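Local coordinates for protein chorismate mutase (Burkholderia thailandensis, PDB 6CNZ) that probably catalyses the rearrangement of chorismate to prephenate, as an all-helical, dimeric enzyme of the type II chorismate mutase family, at residues R61-F75 and T119-R133. Residues are numbered along the deposited sequence; the frame is centred on the assembly and turned at random.
Sequences RATANGVDPAYARTF and TQSLIAALARVAPLR
Arg133 lies along Tyr71, and its side chain is worth following outward. CB leads to CG, anti to the backbone N (chi1 178°), and the extended chain runs antiparallel to the tyrosine side chain, from the hydroxyl end back toward Tyr71 CB. CG comes within 3.9 Å of Tyr71 CE1; CD makes a CH-pi contact over the ring face, 3.9 Å from the centroid. NE is 3.3 Å from Tyr71 CD1, and the guanidinium lies nearly flat against the ring, its centre over that carbon, the planes 22° apart. At the tip, NH1 lies against Tyr71 CB and forms a long salt bridge (3.9 Å) with Asp68 OD2, while NH2 donates to a water that donates to the same oxygen. Asp68 OD2 also accepts from Tyr71 N, capping helix 69-96; Tyr71 OH is hydrogen-bonded to Val170 O.

Deeper in, Leu126 wedges between aromatics: CG meets Tyr71 CE2 at 3.7 Å, and CD1 sits over the face of Phe75. Val67, just past the Schellman turn at Gly66, presses CG2 tightly on Ala127 CB (3.5 Å). Toward Thr119, Ile123 CD1 packs on Arg61 CB, and Gln120 NE2 donates weakly to Asn65 OD1.

Apolar fit thus joins helix 107-129 to both helices flanking the turn, while Asp68 probably eases placing Arg133's charge on the ring.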
loop_
_atom_site.group_PDB
_atom_site.type_symbol
_atom_site.label_atom_id
_atom_site.label_comp_id
_atom_site.label_asym_id
_atom_site.label_seq_id
_atom_site.Cartn_x
_atom_site.Cartn_y
_atom_site.Cartn_z
ATOM N N ARG A 61 -12.563 -9.808 -15.750
ATOM C CA ARG A 61 -11.109 -9.638 -15.749
ATOM C C ARG A 61 -10.381 -10.942 -15.428
ATOM O O ARG A 61 -9.305 -11.207 -15.984
ATOM C CB ARG A 61 -10.702 -8.557 -14.756
ATOM C CG ARG A 61 -11.050 -7.154 -15.188
ATOM C CD ARG A 61 -10.919 -6.184 -14.030
ATOM N NE ARG A 61 -11.012 -4.805 -14.500
ATOM C CZ ARG A 61 -10.042 -3.903 -14.395
ATOM N NH1 ARG A 61 -8.899 -4.213 -13.804
ATOM N NH2 ARG A 61 -10.230 -2.680 -14.871
ATOM N N ALA A 62 -10.932 -11.758 -14.524
ATOM C CA ALA A 62 -10.300 -13.034 -14.195
ATOM C C ALA A 62 -10.128 -13.895 -15.439
ATOM O O ALA A 62 -9.042 -14.420 -15.698
ATOM C CB ALA A 62 -11.116 -13.775 -13.136
ATOM N N THR A 63 -11.190 -14.038 -16.228
ATOM C CA THR A 63 -11.117 -14.800 -17.470
ATOM C C THR A 63 -9.985 -14.310 -18.362
ATOM O O THR A 63 -9.194 -15.107 -18.877
ATOM C CB THR A 63 -12.448 -14.699 -18.209
ATOM O OG1 THR A 63 -13.499 -15.136 -17.339
ATOM C CG2 THR A 63 -12.426 -15.561 -19.449
ATOM N N ALA A 64 -9.893 -12.995 -18.553
ATOM C CA ALA A 64 -8.812 -12.435 -19.358
ATOM C C ALA A 64 -7.444 -12.835 -18.823
ATOM O O ALA A 64 -6.520 -13.085 -19.601
ATOM C CB ALA A 64 -8.938 -10.915 -19.413
ATOM N N ASN A 65 -7.292 -12.915 -17.502
ATOM C CA ASN A 65 -6.003 -13.199 -16.881
ATOM C C ASN A 65 -5.782 -14.680 -16.582
ATOM O O ASN A 65 -4.829 -15.015 -15.867
ATOM C CB ASN A 65 -5.851 -12.405 -15.579
ATOM C CG ASN A 65 -5.835 -10.899 -15.801
ATOM O OD1 ASN A 65 -4.776 -10.305 -16.010
ATOM N ND2 ASN A 65 -7.012 -10.272 -15.741
ATOM N N GLY A 66 -6.638 -15.570 -17.078
ATOM C CA GLY A 66 -6.435 -16.989 -16.842
ATOM C C GLY A 66 -6.758 -17.491 -15.447
ATOM O O GLY A 66 -6.415 -18.632 -15.124
ATOM N N VAL A 67 -7.414 -16.682 -14.614
ATOM C CA VAL A 67 -7.825 -17.079 -13.272
ATOM C C VAL A 67 -9.238 -17.640 -13.322
ATOM O O VAL A 67 -10.109 -17.084 -13.998
ATOM C CB VAL A 67 -7.764 -15.883 -12.307
ATOM C CG1 VAL A 67 -7.907 -16.363 -10.877
ATOM C CG2 VAL A 67 -6.489 -15.141 -12.502
ATOM N N ASP A 68 -9.480 -18.708 -12.565
ATOM C CA ASP A 68 -10.825 -19.272 -12.426
ATOM C C ASP A 68 -11.822 -18.218 -11.945
ATOM O O ASP A 68 -11.647 -17.668 -10.845
ATOM C CB ASP A 68 -10.805 -20.441 -11.451
ATOM C CG ASP A 68 -12.192 -20.935 -11.117
ATOM O OD1 ASP A 68 -12.854 -21.475 -12.020
ATOM O OD2 ASP A 68 -12.623 -20.782 -9.960
ATOM N N PRO A 69 -12.882 -17.925 -12.711
ATOM C CA PRO A 69 -13.754 -16.794 -12.346
ATOM C C PRO A 69 -14.365 -16.921 -10.961
ATOM O O PRO A 69 -14.511 -15.912 -10.266
ATOM C CB PRO A 69 -14.831 -16.809 -13.447
ATOM C CG PRO A 69 -14.190 -17.495 -14.605
ATOM C CD PRO A 69 -13.249 -18.521 -14.009
ATOM N N ALA A 70 -14.720 -18.134 -10.533
ATOM C CA ALA A 70 -15.340 -18.283 -9.219
ATOM C C ALA A 70 -14.328 -18.051 -8.103
ATOM O O ALA A 70 -14.663 -17.498 -7.051
ATOM C CB ALA A 70 -15.984 -19.666 -9.099
ATOM N N TYR A 71 -13.084 -18.473 -8.317
ATOM C CA TYR A 71 -12.022 -18.213 -7.355
ATOM C C TYR A 71 -11.789 -16.718 -7.187
ATOM O O TYR A 71 -11.652 -16.224 -6.063
ATOM C CB TYR A 71 -10.758 -18.900 -7.839
ATOM C CG TYR A 71 -9.550 -18.780 -6.964
ATOM C CD1 TYR A 71 -9.591 -19.161 -5.637
ATOM C CD2 TYR A 71 -8.346 -18.334 -7.489
ATOM C CE1 TYR A 71 -8.473 -19.077 -4.841
ATOM C CE2 TYR A 71 -7.217 -18.253 -6.708
ATOM C CZ TYR A 71 -7.283 -18.632 -5.381
ATOM O OH TYR A 71 -6.151 -18.559 -4.597
ATOM N N ALA A 72 -11.747 -15.977 -8.293
ATOM C CA ALA A 72 -11.570 -14.533 -8.188
ATOM C C ALA A 72 -12.792 -13.874 -7.562
ATOM O O ALA A 72 -12.651 -12.980 -6.722
ATOM C CB ALA A 72 -11.281 -13.935 -9.558
ATOM N N ARG A 73 -13.997 -14.315 -7.937
ATOM C CA ARG A 73 -15.207 -13.711 -7.382
ATOM C C ARG A 73 -15.261 -13.896 -5.872
ATOM O O ARG A 73 -15.456 -12.931 -5.118
ATOM C CB ARG A 73 -16.459 -14.307 -8.033
ATOM C CG ARG A 73 -17.753 -13.682 -7.509
ATOM C CD ARG A 73 -19.013 -14.467 -7.898
ATOM N NE ARG A 73 -20.200 -13.700 -7.522
ATOM C CZ ARG A 73 -20.788 -12.797 -8.306
ATOM N NH1 ARG A 73 -20.315 -12.564 -9.524
ATOM N NH2 ARG A 73 -21.854 -12.134 -7.881
ATOM N N THR A 74 -15.069 -15.132 -5.413
ATOM C CA THR A 74 -15.043 -15.396 -3.979
ATOM C C THR A 74 -14.001 -14.535 -3.276
ATOM O O THR A 74 -14.282 -13.949 -2.225
ATOM C CB THR A 74 -14.757 -16.875 -3.728
ATOM O OG1 THR A 74 -15.849 -17.644 -4.217
ATOM C CG2 THR A 74 -14.592 -17.141 -2.236
ATOM N N PHE A 75 -12.795 -14.441 -3.849
ATOM C CA PHE A 75 -11.760 -13.603 -3.257
ATOM C C PHE A 75 -12.232 -12.160 -3.130
ATOM O O PHE A 75 -11.937 -11.491 -2.132
ATOM C CB PHE A 75 -10.478 -13.681 -4.082
ATOM C CG PHE A 75 -9.351 -12.808 -3.562
ATOM C CD1 PHE A 75 -8.601 -13.199 -2.461
ATOM C CD2 PHE A 75 -9.036 -11.614 -4.190
ATOM C CE1 PHE A 75 -7.560 -12.415 -1.985
ATOM C CE2 PHE A 75 -7.990 -10.816 -3.728
ATOM C CZ PHE A 75 -7.247 -11.218 -2.619
ATOM N N THR A 119 -7.960 -3.413 -8.088
ATOM C CA THR A 119 -8.661 -4.537 -8.697
ATOM C C THR A 119 -7.749 -5.296 -9.651
ATOM O O THR A 119 -7.557 -6.509 -9.510
ATOM C CB THR A 119 -9.914 -4.052 -9.420
ATOM O OG1 THR A 119 -10.819 -3.481 -8.467
ATOM C CG2 THR A 119 -10.593 -5.218 -10.119
ATOM N N GLN A 120 -7.136 -4.588 -10.601
ATOM C CA GLN A 120 -6.263 -5.260 -11.560
ATOM C C GLN A 120 -5.014 -5.838 -10.899
ATOM O O GLN A 120 -4.555 -6.918 -11.287
ATOM C CB GLN A 120 -5.862 -4.307 -12.688
ATOM C CG GLN A 120 -5.057 -5.004 -13.810
ATOM C CD GLN A 120 -5.698 -6.317 -14.313
ATOM O OE1 GLN A 120 -6.916 -6.407 -14.508
ATOM N NE2 GLN A 120 -4.867 -7.335 -14.524
ATOM N N SER A 121 -4.416 -5.119 -9.941
ATOM C CA SER A 121 -3.221 -5.650 -9.273
ATOM C C SER A 121 -3.557 -6.902 -8.470
ATOM O O SER A 121 -2.799 -7.879 -8.481
ATOM C CB SER A 121 -2.601 -4.596 -8.352
ATOM O OG SER A 121 -2.404 -3.375 -9.030
ATOM N N LEU A 122 -4.688 -6.885 -7.773
ATOM C CA LEU A 122 -5.111 -8.050 -7.006
ATOM C C LEU A 122 -5.417 -9.230 -7.910
ATOM O O LEU A 122 -5.066 -10.372 -7.585
ATOM C CB LEU A 122 -6.330 -7.696 -6.165
ATOM C CG LEU A 122 -5.943 -6.896 -4.922
ATOM C CD1 LEU A 122 -7.188 -6.463 -4.161
ATOM C CD2 LEU A 122 -5.041 -7.746 -4.030
ATOM N N ILE A 123 -6.073 -8.985 -9.048
ATOM C CA ILE A 123 -6.380 -10.097 -9.943
ATOM C C ILE A 123 -5.098 -10.701 -10.492
ATOM O O ILE A 123 -4.955 -11.924 -10.556
ATOM C CB ILE A 123 -7.332 -9.653 -11.068
ATOM C CG1 ILE A 123 -8.707 -9.380 -10.477
ATOM C CG2 ILE A 123 -7.435 -10.724 -12.144
ATOM C CD1 ILE A 123 -9.766 -9.180 -11.516
ATOM N N ALA A 124 -4.132 -9.858 -10.864
ATOM C CA ALA A 124 -2.847 -10.374 -11.326
ATOM C C ALA A 124 -2.085 -11.068 -10.197
ATOM O O ALA A 124 -1.417 -12.087 -10.424
ATOM C CB ALA A 124 -2.015 -9.240 -11.923
ATOM N N ALA A 125 -2.170 -10.532 -8.974
ATOM C CA ALA A 125 -1.502 -11.179 -7.851
ATOM C C ALA A 125 -2.142 -12.525 -7.533
ATOM O O ALA A 125 -1.438 -13.492 -7.231
ATOM C CB ALA A 125 -1.533 -10.277 -6.614
ATOM N N LEU A 126 -3.476 -12.600 -7.595
ATOM C CA LEU A 126 -4.170 -13.860 -7.352
ATOM C C LEU A 126 -3.777 -14.913 -8.382
ATOM O O LEU A 126 -3.611 -16.094 -8.045
ATOM C CB LEU A 126 -5.682 -13.624 -7.373
ATOM C CG LEU A 126 -6.613 -14.603 -6.649
ATOM C CD1 LEU A 126 -6.304 -14.658 -5.150
ATOM C CD2 LEU A 126 -8.055 -14.179 -6.878
ATOM N N ALA A 127 -3.638 -14.502 -9.648
ATOM C CA ALA A 127 -3.218 -15.429 -10.699
ATOM C C ALA A 127 -1.898 -16.102 -10.355
ATOM O O ALA A 127 -1.695 -17.277 -10.674
ATOM C CB ALA A 127 -3.090 -14.698 -12.037
ATOM N N ARG A 128 -0.977 -15.373 -9.717
ATOM C CA ARG A 128 0.290 -16.002 -9.363
ATOM C C ARG A 128 0.149 -16.920 -8.166
ATOM O O ARG A 128 0.985 -17.811 -7.982
ATOM C CB ARG A 128 1.366 -14.956 -9.080
ATOM C CG ARG A 128 1.858 -14.243 -10.333
ATOM C CD ARG A 128 2.752 -13.080 -9.968
ATOM N NE ARG A 128 2.991 -12.201 -11.108
ATOM C CZ ARG A 128 3.728 -11.099 -11.048
ATOM N NH1 ARG A 128 4.296 -10.752 -9.903
ATOM N NH2 ARG A 128 3.894 -10.342 -12.127
ATOM N N VAL A 129 -0.876 -16.715 -7.344
ATOM C CA VAL A 129 -1.093 -17.580 -6.188
ATOM C C VAL A 129 -1.896 -18.823 -6.554
ATOM O O VAL A 129 -1.782 -19.849 -5.870
ATOM C CB VAL A 129 -1.749 -16.749 -5.071
ATOM C CG1 VAL A 129 -2.289 -17.620 -3.955
ATOM C CG2 VAL A 129 -0.726 -15.756 -4.519
ATOM N N ALA A 130 -2.641 -18.780 -7.649
ATOM C CA ALA A 130 -3.525 -19.876 -8.042
ATOM C C ALA A 130 -2.869 -21.256 -8.020
ATOM O O ALA A 130 -3.459 -22.172 -7.430
ATOM C CB ALA A 130 -4.116 -19.553 -9.421
ATOM N N PRO A 131 -1.670 -21.476 -8.579
ATOM C CA PRO A 131 -1.113 -22.845 -8.582
ATOM C C PRO A 131 -0.908 -23.435 -7.193
ATOM O O PRO A 131 -0.687 -24.648 -7.086
ATOM C CB PRO A 131 0.235 -22.686 -9.300
ATOM C CG PRO A 131 0.160 -21.368 -10.017
ATOM C CD PRO A 131 -0.715 -20.507 -9.153
ATOM N N LEU A 132 -0.952 -22.620 -6.141
ATOM C CA LEU A 132 -0.761 -23.051 -4.760
ATOM C C LEU A 132 -2.076 -23.327 -4.052
ATOM O O LEU A 132 -2.065 -23.776 -2.898
ATOM C CB LEU A 132 0.004 -21.977 -3.973
ATOM C CG LEU A 132 1.532 -21.864 -4.073
ATOM C CD1 LEU A 132 2.059 -22.041 -5.500
ATOM C CD2 LEU A 132 1.964 -20.523 -3.519
ATOM N N ARG A 133 -3.201 -23.064 -4.725
ATOM C CA ARG A 133 -4.494 -23.009 -4.054
ATOM C C ARG A 133 -4.774 -24.291 -3.284
ATOM O O ARG A 133 -5.277 -24.253 -2.158
ATOM C CB ARG A 133 -5.581 -22.737 -5.095
ATOM C CG ARG A 133 -6.990 -22.690 -4.571
ATOM C CD ARG A 133 -7.952 -22.519 -5.732
ATOM N NE ARG A 133 -9.337 -22.471 -5.289
ATOM C CZ ARG A 133 -10.377 -22.423 -6.112
ATOM N NH1 ARG A 133 -10.188 -22.422 -7.427
ATOM N NH2 ARG A 133 -11.604 -22.381 -5.622
HETATM O O HOH W 1 -13.119 -22.202 -7.768
#